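Local coordinates for protein putative metal-sulfur cluster biosynthesis proteins YuaD (Bacillus subtilis, PDB 1ORU) that is of unknown function but carries a MOSC domain and may bind molybdenum and pyridoxal phosphate, at residues K21-K26 against G136-S141; L31-G36 against S119-L124; K48-G51 against M56-R59; L82-P87 against A150-R155; S101-L106 against D177-H182. All coordinates share one frame; numbering follows the deposited sequence.

Interaction 1: K21-K26 against G136-S141; sequences KSFVTK and GEVIQS
A small, wholly apolar surface contact joins Phe23 and Val24, in the loop between strands 5-17 and 26-28, to Val138 on helix 133-142. Only 104 Å² is buried between the two segments, and the nearest alpha carbons, those of Val24 and Val138, stay 8.5 Å apart, so the gap is bridged by side chains alone. Val138 puts a different methyl on each partner. Its CG2 lies 3.6 Å from CZ of Phe23, at the far end of the ring, where ring and isopropyl group lie alongside, pointing opposite ways, and the methyl approaches obliquely. CG1 of Val138 meets CG2 of Val24 more loosely, at 4.2 Å. The fork is set by the torsion of Val138, which holds CG1 opposite the backbone N (chi1 172°) and leaves CG2 beside that nitrogen. Phe23 carries its ring between its own N and carbonyl carbon (chi1 71°), which brings the CZ end of the ring to the helix. Pro135 and Gln134 of the same helix also touch this ring, while Trp93 packs on Val138.

Each side has a local polar brace. In the loop, Val24 N donates to Ser22 OG at 3.2 Å; on the helix, Ser141 OG donates to Val138 O over 2.6 Å, in the carbonyl plane and on a lone pair. The Ser22 bond closes an ST turn, and the contact as a whole is that of a turn-bearing loop of the MOSC domain laid with two apolar residues against the flank of a helix.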
# COMPACT_ATOMS: atom_id res chain seq x y z
N LYS A 21 -11.56 -23.76 -0.67
CA LYS A 21 -11.79 -22.94 0.51
C LYS A 21 -10.63 -23.02 1.50
O LYS A 21 -10.50 -22.17 2.38
CB LYS A 21 -13.09 -23.37 1.20
CG LYS A 21 -14.37 -23.07 0.42
CD LYS A 21 -14.41 -23.77 -0.94
CE LYS A 21 -14.35 -25.29 -0.79
NZ LYS A 21 -14.41 -25.97 -2.12
N SER A 22 -9.80 -24.05 1.37
CA SER A 22 -8.65 -24.23 2.26
C SER A 22 -7.58 -23.19 1.96
O SER A 22 -7.34 -22.88 0.80
CB SER A 22 -8.06 -25.62 2.07
OG SER A 22 -6.81 -25.74 2.73
N PHE A 23 -6.92 -22.67 2.99
CA PHE A 23 -5.88 -21.68 2.73
C PHE A 23 -4.53 -22.34 2.48
O PHE A 23 -3.57 -21.66 2.11
CB PHE A 23 -5.80 -20.64 3.85
CG PHE A 23 -5.25 -21.16 5.15
CD1 PHE A 23 -3.91 -21.54 5.26
CD2 PHE A 23 -6.05 -21.21 6.28
CE1 PHE A 23 -3.39 -21.96 6.48
CE2 PHE A 23 -5.54 -21.63 7.51
CZ PHE A 23 -4.21 -22.00 7.61
N VAL A 24 -4.45 -23.65 2.67
CA VAL A 24 -3.21 -24.37 2.40
C VAL A 24 -3.16 -24.48 0.88
O VAL A 24 -4.03 -25.08 0.25
CB VAL A 24 -3.21 -25.77 3.05
CG1 VAL A 24 -2.01 -26.57 2.58
CG2 VAL A 24 -3.17 -25.61 4.57
N THR A 25 -2.13 -23.86 0.30
CA THR A 25 -1.98 -23.83 -1.14
C THR A 25 -1.32 -25.07 -1.74
O THR A 25 -0.75 -25.88 -1.01
CB THR A 25 -1.17 -22.58 -1.53
OG1 THR A 25 0.08 -22.57 -0.82
CG2 THR A 25 -1.94 -21.32 -1.16
N LYS A 26 -1.42 -25.21 -3.06
CA LYS A 26 -0.81 -26.34 -3.76
C LYS A 26 0.10 -25.81 -4.86
O LYS A 26 -0.24 -24.87 -5.58
CB LYS A 26 -1.87 -27.29 -4.33
CG LYS A 26 -2.84 -26.68 -5.31
CD LYS A 26 -3.85 -27.72 -5.77
CE LYS A 26 -4.65 -28.28 -4.60
NZ LYS A 26 -5.71 -29.22 -5.05
N GLY A 136 -0.53 -21.85 12.42
CA GLY A 136 0.12 -22.51 13.53
C GLY A 136 -0.54 -23.85 13.83
O GLY A 136 0.14 -24.83 14.14
N GLU A 137 -1.86 -23.88 13.72
CA GLU A 137 -2.61 -25.10 13.97
C GLU A 137 -2.35 -26.11 12.86
O GLU A 137 -2.41 -27.32 13.08
CB GLU A 137 -4.10 -24.77 14.09
CG GLU A 137 -4.36 -23.75 15.19
CD GLU A 137 -5.82 -23.42 15.37
OE1 GLU A 137 -6.45 -22.96 14.40
OE2 GLU A 137 -6.33 -23.61 16.50
N VAL A 138 -2.06 -25.61 11.66
CA VAL A 138 -1.75 -26.47 10.53
C VAL A 138 -0.39 -27.12 10.79
O VAL A 138 -0.22 -28.32 10.63
CB VAL A 138 -1.68 -25.66 9.21
CG1 VAL A 138 -1.16 -26.55 8.08
CG2 VAL A 138 -3.06 -25.12 8.87
N ILE A 139 0.57 -26.30 11.20
CA ILE A 139 1.91 -26.81 11.49
C ILE A 139 1.82 -27.86 12.60
O ILE A 139 2.50 -28.88 12.56
CB ILE A 139 2.86 -25.67 11.92
CG1 ILE A 139 3.07 -24.71 10.74
CG2 ILE A 139 4.19 -26.25 12.38
CD1 ILE A 139 3.80 -23.42 11.10
N GLN A 140 0.95 -27.60 13.57
CA GLN A 140 0.77 -28.52 14.68
C GLN A 140 0.33 -29.89 14.18
O GLN A 140 0.81 -30.91 14.67
CB GLN A 140 -0.28 -27.98 15.66
CG GLN A 140 -0.60 -28.93 16.81
CD GLN A 140 0.53 -29.04 17.81
OE1 GLN A 140 0.66 -28.21 18.71
NE2 GLN A 140 1.37 -30.06 17.65
N SER A 141 -0.57 -29.92 13.20
CA SER A 141 -1.07 -31.19 12.68
C SER A 141 0.01 -32.04 12.02
O SER A 141 -0.16 -33.26 11.90
CB SER A 141 -2.24 -30.95 11.70
OG SER A 141 -1.82 -30.34 10.49

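Interaction 2: L31-G36 against S119-L124; sequences LDFDYG and SGAALL
Ser119 OG takes part in two hydrogen bonds beside the apolar contact: Ala121 N, of the residue whose methyl faces Phe33, donates to it at 3.2 Å and a fairly straight 166°, and the hydroxyl is also hydrogen-bonded to Ala172 O. The first bond closes an ST turn, tying Ala121 N back to Ser119 just before strand 122-128. Across the contact everything is carbon. The Phe33 ring crosses the Leu123 side chain at about a right angle, one side of the ring doing the touching: CE2 lies 3.7 Å from Leu123 CD2 and 3.9 Å from Leu123 CD1, so it sits against both branches of the fork. The neighbouring Phe33 CD2 reaches Ala121 CB at 4.1 Å, again obliquely to the ring. Phe33 sets its ring opposite the carbonyl carbon (chi1 -76°), from where it meets both residues of the other segment. Val173, Val167 and Ile69 add further apolar cover to the ring. Replacing this phenylalanine by alanine is likely to strip Leu123 and Ala121 of their packing partner and open a gap beside them. Ala122, between them, packs instead on Phe57 of the second subunit. The backbone of Phe33 pairs with Gly171 in its own small sheet; with no hydrogen bond between the segments, the join to strand 122-128 probably rests on close packing of apolar groups.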
# COMPACT_ATOMS: atom_id res chain seq x y z
N LEU A 31 1.64 -19.44 -12.71
CA LEU A 31 0.54 -18.69 -12.12
C LEU A 31 0.30 -17.45 -12.97
O LEU A 31 1.24 -16.89 -13.54
CB LEU A 31 0.85 -18.23 -10.70
CG LEU A 31 0.92 -19.24 -9.55
CD1 LEU A 31 1.27 -18.50 -8.26
CD2 LEU A 31 -0.41 -19.95 -9.41
N ASP A 32 -0.95 -17.03 -13.06
CA ASP A 32 -1.28 -15.82 -13.79
C ASP A 32 -1.57 -14.75 -12.75
O ASP A 32 -2.36 -14.96 -11.83
CB ASP A 32 -2.51 -16.02 -14.67
CG ASP A 32 -2.23 -16.88 -15.87
OD1 ASP A 32 -1.25 -16.60 -16.59
OD2 ASP A 32 -3.00 -17.84 -16.10
N PHE A 33 -0.90 -13.61 -12.88
CA PHE A 33 -1.13 -12.49 -11.98
C PHE A 33 -1.96 -11.49 -12.78
O PHE A 33 -1.61 -11.17 -13.92
CB PHE A 33 0.17 -11.80 -11.55
CG PHE A 33 0.97 -12.55 -10.52
CD1 PHE A 33 0.44 -13.63 -9.84
CD2 PHE A 33 2.27 -12.13 -10.22
CE1 PHE A 33 1.18 -14.30 -8.86
CE2 PHE A 33 3.02 -12.79 -9.24
CZ PHE A 33 2.47 -13.87 -8.56
N ASP A 34 -3.04 -11.02 -12.20
CA ASP A 34 -3.90 -10.04 -12.87
C ASP A 34 -4.36 -9.10 -11.77
O ASP A 34 -4.17 -9.38 -10.58
CB ASP A 34 -5.10 -10.74 -13.51
CG ASP A 34 -5.81 -9.86 -14.53
OD1 ASP A 34 -5.48 -8.66 -14.65
OD2 ASP A 34 -6.71 -10.37 -15.23
N TYR A 35 -4.96 -7.97 -12.14
CA TYR A 35 -5.44 -7.05 -11.12
C TYR A 35 -6.40 -7.84 -10.23
O TYR A 35 -7.33 -8.47 -10.73
CB TYR A 35 -6.13 -5.86 -11.77
CG TYR A 35 -5.19 -5.04 -12.63
CD1 TYR A 35 -4.05 -4.46 -12.08
CD2 TYR A 35 -5.43 -4.86 -13.99
CE1 TYR A 35 -3.16 -3.72 -12.86
CE2 TYR A 35 -4.56 -4.12 -14.78
CZ TYR A 35 -3.43 -3.55 -14.21
OH TYR A 35 -2.56 -2.80 -14.98
N GLY A 36 -6.16 -7.83 -8.93
CA GLY A 36 -7.01 -8.57 -8.02
C GLY A 36 -6.31 -9.80 -7.46
O GLY A 36 -6.73 -10.35 -6.44
N SER A 119 8.37 -11.79 -17.16
CA SER A 119 7.25 -11.51 -18.05
C SER A 119 6.82 -10.06 -17.97
O SER A 119 6.12 -9.55 -18.86
CB SER A 119 6.06 -12.38 -17.67
OG SER A 119 5.60 -11.98 -16.40
N GLY A 120 7.21 -9.39 -16.89
CA GLY A 120 6.81 -8.02 -16.70
C GLY A 120 5.83 -7.95 -15.54
O GLY A 120 5.55 -6.87 -15.03
N ALA A 121 5.28 -9.09 -15.13
CA ALA A 121 4.34 -9.11 -14.01
C ALA A 121 5.04 -8.43 -12.84
O ALA A 121 6.24 -8.65 -12.61
CB ALA A 121 3.98 -10.55 -13.65
N ALA A 122 4.30 -7.60 -12.12
CA ALA A 122 4.89 -6.87 -11.00
C ALA A 122 4.00 -6.83 -9.76
O ALA A 122 2.78 -6.67 -9.85
CB ALA A 122 5.23 -5.44 -11.43
N LEU A 123 4.64 -6.98 -8.61
CA LEU A 123 3.94 -6.95 -7.33
C LEU A 123 4.33 -5.71 -6.53
O LEU A 123 5.51 -5.33 -6.48
CB LEU A 123 4.28 -8.21 -6.51
CG LEU A 123 3.90 -9.55 -7.14
CD1 LEU A 123 4.30 -10.70 -6.23
CD2 LEU A 123 2.41 -9.58 -7.40
N LEU A 124 3.33 -5.08 -5.93
CA LEU A 124 3.54 -3.89 -5.10
C LEU A 124 3.52 -4.36 -3.66
O LEU A 124 2.54 -4.96 -3.21
CB LEU A 124 2.41 -2.88 -5.33
CG LEU A 124 2.34 -1.69 -4.37
CD1 LEU A 124 3.55 -0.79 -4.57
CD2 LEU A 124 1.04 -0.92 -4.61

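Interaction 3: K48-G51 against M56-R59; sequences KKAG and MFSR. With SO4 (sulfate ion), chain C.
Ala50 and Phe57 meet across the connection of a beta-hairpin, whose strands 47-49 and 62-64 pair antiparallel and form a small two-stranded sheet of the MOSC domain. Ala50 aims its methyl at the other limb, and CB of Ala50 stands 3.6 Å from CB of Phe57. The ring of Phe57 then turns away from that limb; on one face, near the rim, lies CG of the selenomethionine Met56, and the side chain also packs against Ile63 and against Glu168 of the second subunit. Arg59, by contrast, folds back toward Gly51. Its chain starts with CG opposite the backbone N (chi1 -179°), bends at chi3 and brings NH1 obliquely to within 3.6 Å of Gly51 CA, an approach to be taken cautiously because two conformers are modelled. Ala50 also bonds through its backbone to Gly60 and Thr61, which holds the limbs together where no direct hydrogen bond joins the two segments. A water sits between them instead, 2.7 Å from Gly51 O and 2.9 Å from Phe57 O. Beyond the contact, Lys48 bends at chi3 and is shared between the salt bridge to Glu54 and a sulfate, probably from the crystallisation liquor, with NZ of Lys48 donating to O3 of the ion over 2.8 Å.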
# COMPACT_ATOMS: atom_id res chain seq x y z
N LYS A 48 -12.71 -7.74 -0.45
CA LYS A 48 -12.65 -8.83 0.51
C LYS A 48 -13.50 -8.42 1.71
O LYS A 48 -13.89 -7.25 1.84
CB LYS A 48 -11.22 -9.08 0.97
CG LYS A 48 -10.60 -7.92 1.73
CD LYS A 48 -9.39 -8.37 2.54
CE LYS A 48 -9.83 -9.30 3.67
NZ LYS A 48 -8.69 -9.73 4.52
N LYS A 49 -13.79 -9.37 2.59
CA LYS A 49 -14.56 -9.08 3.79
C LYS A 49 -13.58 -8.80 4.92
O LYS A 49 -12.60 -9.53 5.09
CB LYS A 49 -15.46 -10.27 4.14
CG LYS A 49 -16.46 -10.60 3.06
CD LYS A 49 -17.21 -11.89 3.37
CE LYS A 49 -18.11 -12.29 2.20
NZ LYS A 49 -18.80 -13.59 2.44
N ALA A 50 -13.83 -7.74 5.68
CA ALA A 50 -12.95 -7.37 6.78
C ALA A 50 -12.95 -8.43 7.88
O ALA A 50 -13.96 -9.09 8.13
CB ALA A 50 -13.38 -6.02 7.36
N GLY A 51 -11.81 -8.59 8.52
CA GLY A 51 -11.69 -9.56 9.59
C GLY A 51 -10.77 -9.06 10.67
O GLY A 51 -10.63 -7.85 10.87
N MSE A 56 -10.33 -2.07 12.29
CA MSE A 56 -11.01 -0.77 12.27
C MSE A 56 -12.35 -0.84 11.53
O MSE A 56 -13.11 0.14 11.49
CB MSE A 56 -10.12 0.31 11.63
CG MSE A 56 -9.79 0.09 10.16
SE MSE A 56 -8.43 -1.26 9.83
CE MSE A 56 -6.99 -0.46 10.82
N PHE A 57 -12.63 -1.99 10.92
CA PHE A 57 -13.89 -2.18 10.20
C PHE A 57 -14.69 -3.25 10.92
O PHE A 57 -14.13 -4.09 11.61
CB PHE A 57 -13.62 -2.67 8.77
CG PHE A 57 -12.86 -1.69 7.93
CD1 PHE A 57 -13.47 -0.53 7.46
CD2 PHE A 57 -11.52 -1.92 7.62
CE1 PHE A 57 -12.76 0.38 6.69
CE2 PHE A 57 -10.80 -1.02 6.85
CZ PHE A 57 -11.42 0.14 6.38
N SER A 58 -16.01 -3.20 10.76
CA SER A 58 -16.87 -4.21 11.37
C SER A 58 -16.62 -5.50 10.61
O SER A 58 -16.52 -5.50 9.38
CB SER A 58 -18.34 -3.82 11.22
OG SER A 58 -18.64 -2.64 11.95
N ARG A 59 -16.50 -6.61 11.34
CA ARG A 59 -16.26 -7.91 10.72
C ARG A 59 -17.28 -8.13 9.60
O ARG A 59 -18.47 -7.91 9.78
CB ARG A 59 -16.38 -9.01 11.78
CG ARG A 59 -16.13 -10.42 11.25
CD ARG A 59 -16.16 -11.45 12.38
NE ARG A 59 -15.06 -11.26 13.32
CZ ARG A 59 -13.78 -11.45 13.01
NH1 ARG A 59 -13.43 -11.84 11.79
NH2 ARG A 59 -12.84 -11.26 13.93
S SO4 C . -8.03 -13.21 5.82
O1 SO4 C . -7.63 -13.74 4.49
O2 SO4 C . -6.88 -12.50 6.43
O3 SO4 C . -9.16 -12.26 5.66
O4 SO4 C . -8.45 -14.33 6.69
O HOH W 1 -13.11 -6.72 11.04

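Interaction 4: L82-P87 against A150-R155; sequences LKMGVP and ASAFVR
The ring of Phe153 takes the selenium of selenomethionine Met84 at its edge: Met84 SE is 5.4 Å from the ring centroid and 88° off the normal, practically in the ring plane. Over one face, toward the rim, lie the backbone N of Gly136 and CD1 of Ile139, both from helix 133-142; Leu94 and Ile80 also touch this side chain. The Met84 contact is centred on the root of the ring. SE is 4.0 Å from Phe153 CD1, and the terminal CE comes to 3.8 Å from Phe153 CB and reaches Ala152 CB at 4.3 Å. Met84 is extended as far as SE and then bends (chi3 74°), which lays its methyl along the helix surface between Ala152 and Phe153. At the solvent side, Lys83 NZ donates to a water at 3.1 Å, and the water passes a hydrogen bond to Arg155 O at 2.9 Å; NZ is bonded to His156 O as well. Lys83 thus gives two polar ties to the C-terminal turn of the other helix. Just beyond Met84, Gly85 ends helix 74-84 in a Schellman motif with positive phi. Taken together, this is a Met-aromatic contact between the C-terminal end of helix 74-84 and helix 149-156, within the helical part of the MOSC domain.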
# COMPACT_ATOMS: atom_id res chain seq x y z
N LEU A 82 13.52 -23.55 12.82
CA LEU A 82 14.50 -23.65 13.89
C LEU A 82 13.97 -23.14 15.22
O LEU A 82 14.11 -23.79 16.25
CB LEU A 82 15.77 -22.87 13.53
CG LEU A 82 16.88 -23.65 12.82
CD1 LEU A 82 16.38 -24.22 11.50
CD2 LEU A 82 18.06 -22.73 12.60
N LYS A 83 13.34 -21.96 15.19
CA LYS A 83 12.80 -21.37 16.41
C LYS A 83 11.70 -22.23 17.03
O LYS A 83 11.52 -22.24 18.24
CB LYS A 83 12.30 -19.96 16.12
CG LYS A 83 13.41 -19.00 15.69
CD LYS A 83 12.88 -17.64 15.26
CE LYS A 83 12.25 -16.87 16.41
NZ LYS A 83 11.68 -15.55 15.96
N MSE A 84 10.95 -22.95 16.19
CA MSE A 84 9.88 -23.80 16.69
C MSE A 84 10.36 -25.20 17.06
O MSE A 84 9.63 -25.97 17.70
CB MSE A 84 8.77 -23.91 15.65
CG MSE A 84 8.00 -22.62 15.43
SE MSE A 84 6.63 -22.90 14.14
CE MSE A 84 5.40 -23.94 15.22
N GLY A 85 11.58 -25.53 16.65
CA GLY A 85 12.11 -26.85 16.96
C GLY A 85 11.55 -27.95 16.07
O GLY A 85 11.48 -29.11 16.48
N VAL A 86 11.14 -27.60 14.85
CA VAL A 86 10.61 -28.59 13.91
C VAL A 86 11.54 -28.68 12.70
O VAL A 86 12.21 -27.70 12.34
CB VAL A 86 9.18 -28.24 13.44
CG1 VAL A 86 8.22 -28.27 14.62
CG2 VAL A 86 9.17 -26.88 12.76
N PRO A 87 11.60 -29.85 12.05
CA PRO A 87 12.45 -30.09 10.88
C PRO A 87 12.21 -29.19 9.67
O PRO A 87 13.16 -28.85 8.96
CB PRO A 87 12.22 -31.56 10.58
CG PRO A 87 10.82 -31.77 11.01
CD PRO A 87 10.76 -31.03 12.32
N ALA A 150 1.10 -24.27 17.88
CA ALA A 150 0.30 -23.19 17.31
C ALA A 150 0.69 -21.85 17.92
O ALA A 150 0.93 -20.88 17.19
CB ALA A 150 -1.18 -23.45 17.53
N SER A 151 0.73 -21.78 19.24
CA SER A 151 1.09 -20.54 19.91
C SER A 151 2.57 -20.26 19.66
O SER A 151 2.99 -19.10 19.61
CB SER A 151 0.80 -20.63 21.41
OG SER A 151 1.51 -21.70 22.01
N ALA A 152 3.36 -21.32 19.50
CA ALA A 152 4.78 -21.18 19.25
C ALA A 152 5.02 -20.48 17.91
O ALA A 152 5.93 -19.67 17.77
CB ALA A 152 5.47 -22.54 19.26
N PHE A 153 4.18 -20.80 16.93
CA PHE A 153 4.30 -20.19 15.61
C PHE A 153 4.02 -18.69 15.71
O PHE A 153 4.81 -17.88 15.23
CB PHE A 153 3.30 -20.82 14.64
CG PHE A 153 3.20 -20.10 13.33
CD1 PHE A 153 4.20 -20.22 12.37
CD2 PHE A 153 2.10 -19.29 13.05
CE1 PHE A 153 4.12 -19.53 11.16
CE2 PHE A 153 2.01 -18.59 11.85
CZ PHE A 153 3.02 -18.72 10.90
N VAL A 154 2.91 -18.32 16.33
CA VAL A 154 2.53 -16.92 16.48
C VAL A 154 3.65 -16.11 17.13
O VAL A 154 3.90 -14.96 16.75
CB VAL A 154 1.25 -16.77 17.32
CG1 VAL A 154 0.93 -15.30 17.52
CG2 VAL A 154 0.10 -17.46 16.62
N ARG A 155 4.32 -16.72 18.09
CA ARG A 155 5.41 -16.07 18.81
C ARG A 155 6.70 -15.96 17.99
O ARG A 155 7.26 -14.88 17.84
CB ARG A 155 5.69 -16.83 20.10
CG ARG A 155 6.82 -16.26 20.95
CD ARG A 155 7.15 -17.20 22.10
NE ARG A 155 8.16 -16.65 23.00
CZ ARG A 155 8.70 -17.31 24.02
NH1 ARG A 155 8.31 -18.55 24.28
NH2 ARG A 155 9.60 -16.72 24.79
O HOH W 2 9.44 -13.55 16.56

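Interaction 5: S101-L106 against D177-H182; sequences SGMPDL and DEIEVH
Val181 meets the selenomethionine Met103 tip to tip, the two side chains reaching toward each other from strand 178-184 and from the loop that follows strand 98-101. Both ends of the Se-methyl group touch one branch of the valine: Met103 SE and Met103 CE each lie 3.8 Å from Val181 CG2, and CE is a little farther, 4.0 Å, from Val181 CG1. Two residues back along the strand, on the same side, Ile179 offers CD1 to Met103 SE at a loose 4.4 Å. Met103 has been modelled in two conformers, so these distances describe one of them. In it the chain is extended to SE and turns at its last torsion (chi3 73°), which swings the methyl onto the valine. Val181 places CG1 opposite its backbone N (chi1 180°) and thereby turns CG2 toward the selenium.

The second shell fixes the backbones. Glu75, on helix 74-84, grips the loop with both carboxylate oxygens, OE1 taking Met103 N and OE2 taking Gly102 N, while Met103 O is bonded to Ser73 OG and also accepts Leu106 N at 3.1 Å. On the other side, Ile179 and Val181 pair through their backbones with Ala10 and Met8 of strand 5-17, and Leu109 and Phe117 pack near them. The chemistry is therefore divided: Gly102 N, Met103 N and Met103 O find their partners in Glu75 and Ser73, whereas the buried Met103 side chain meets Val181 and Ile179 through apolar contacts, with no hydrogen bond between the segments.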
# COMPACT_ATOMS: atom_id res chain seq x y z
N SER A 101 13.74 -17.23 -2.74
CA SER A 101 15.02 -17.55 -2.12
C SER A 101 15.92 -16.36 -2.42
O SER A 101 15.70 -15.62 -3.39
CB SER A 101 15.62 -18.86 -2.69
OG SER A 101 15.98 -18.76 -4.05
N GLY A 102 16.92 -16.16 -1.57
CA GLY A 102 17.81 -15.03 -1.77
C GLY A 102 17.29 -13.80 -1.06
O GLY A 102 17.79 -12.69 -1.28
N MSE A 103 16.29 -13.97 -0.20
CA MSE A 103 15.73 -12.85 0.55
C MSE A 103 15.57 -13.20 2.03
O MSE A 103 14.45 -13.31 2.54
CB MSE A 103 14.38 -12.45 -0.06
CG MSE A 103 14.50 -12.05 -1.52
SE MSE A 103 12.92 -11.23 -2.23
CE MSE A 103 13.05 -9.52 -1.34
N PRO A 104 16.70 -13.38 2.73
CA PRO A 104 16.69 -13.72 4.16
C PRO A 104 16.01 -12.69 5.07
O PRO A 104 15.70 -12.99 6.23
CB PRO A 104 18.17 -13.91 4.48
CG PRO A 104 18.85 -13.00 3.52
CD PRO A 104 18.08 -13.24 2.24
N ASP A 105 15.78 -11.49 4.56
CA ASP A 105 15.12 -10.44 5.33
C ASP A 105 13.90 -9.90 4.59
O ASP A 105 13.57 -8.72 4.68
CB ASP A 105 16.09 -9.29 5.61
CG ASP A 105 17.16 -9.67 6.62
OD1 ASP A 105 16.79 -10.04 7.76
OD2 ASP A 105 18.35 -9.60 6.28
N LEU A 106 13.24 -10.79 3.86
CA LEU A 106 12.05 -10.44 3.08
C LEU A 106 11.00 -9.67 3.86
O LEU A 106 10.43 -8.69 3.36
CB LEU A 106 11.39 -11.71 2.54
CG LEU A 106 10.01 -11.51 1.89
CD1 LEU A 106 10.16 -10.73 0.59
CD2 LEU A 106 9.37 -12.88 1.64
N ASP A 177 11.67 -18.56 -11.73
CA ASP A 177 11.87 -17.24 -12.30
C ASP A 177 12.83 -16.40 -11.46
O ASP A 177 12.74 -16.39 -10.23
CB ASP A 177 10.55 -16.46 -12.38
CG ASP A 177 9.80 -16.70 -13.67
OD1 ASP A 177 10.33 -17.43 -14.54
OD2 ASP A 177 8.69 -16.14 -13.81
N GLU A 178 13.73 -15.70 -12.13
CA GLU A 178 14.65 -14.81 -11.44
C GLU A 178 13.83 -13.53 -11.28
O GLU A 178 13.19 -13.07 -12.23
CB GLU A 178 15.89 -14.56 -12.29
CG GLU A 178 17.10 -14.08 -11.51
CD GLU A 178 18.33 -13.91 -12.38
OE1 GLU A 178 18.33 -13.00 -13.23
OE2 GLU A 178 19.29 -14.68 -12.21
N ILE A 179 13.81 -12.95 -10.08
CA ILE A 179 13.04 -11.74 -9.88
C ILE A 179 13.91 -10.54 -9.57
O ILE A 179 15.03 -10.67 -9.04
CB ILE A 179 12.00 -11.91 -8.75
CG1 ILE A 179 12.67 -12.41 -7.47
CG2 ILE A 179 10.92 -12.88 -9.20
CD1 ILE A 179 11.74 -12.46 -6.27
N GLU A 180 13.40 -9.36 -9.92
CA GLU A 180 14.09 -8.11 -9.70
C GLU A 180 13.36 -7.38 -8.57
O GLU A 180 12.19 -7.04 -8.72
CB GLU A 180 14.04 -7.26 -10.97
CG GLU A 180 14.91 -6.03 -10.95
CD GLU A 180 16.37 -6.36 -11.18
OE1 GLU A 180 17.19 -5.42 -11.26
OE2 GLU A 180 16.70 -7.56 -11.29
N VAL A 181 14.05 -7.16 -7.46
CA VAL A 181 13.42 -6.48 -6.33
C VAL A 181 13.88 -5.03 -6.28
O VAL A 181 15.08 -4.75 -6.30
CB VAL A 181 13.78 -7.17 -4.99
CG1 VAL A 181 13.11 -6.44 -3.82
CG2 VAL A 181 13.32 -8.63 -5.03
N HIS A 182 12.91 -4.12 -6.26
CA HIS A 182 13.18 -2.69 -6.17
C HIS A 182 12.78 -2.31 -4.75
O HIS A 182 11.60 -2.10 -4.46
CB HIS A 182 12.35 -1.93 -7.20
CG HIS A 182 12.66 -2.32 -8.62
ND1 HIS A 182 13.56 -1.63 -9.40
CD2 HIS A 182 12.22 -3.36 -9.37
CE1 HIS A 182 13.66 -2.23 -10.57
NE2 HIS A 182 12.86 -3.28 -10.58

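In the fold
Interactions 2, 4 and 5 are buried, interaction 3 is partly so, and interaction 1 lies at the surface. Interactions 1 and 4 touch, since helix 133-142 packs on both helix 149-156 and the end of helix 74-84, and together they describe the helical side of the chain. Interactions 2 and 5 both reach the large mixed sheet; their centres are 16 Å apart. Interaction 3 sits on a separate hairpin, about 20 Å from the chain centre; the segments of interactions 2, 3 and 5 all touch the second subunit. All five lack direct hydrogen bonds between their segments, but bridging waters appear in interactions 3 and 4, while selenomethionine carries interactions 4 and 5.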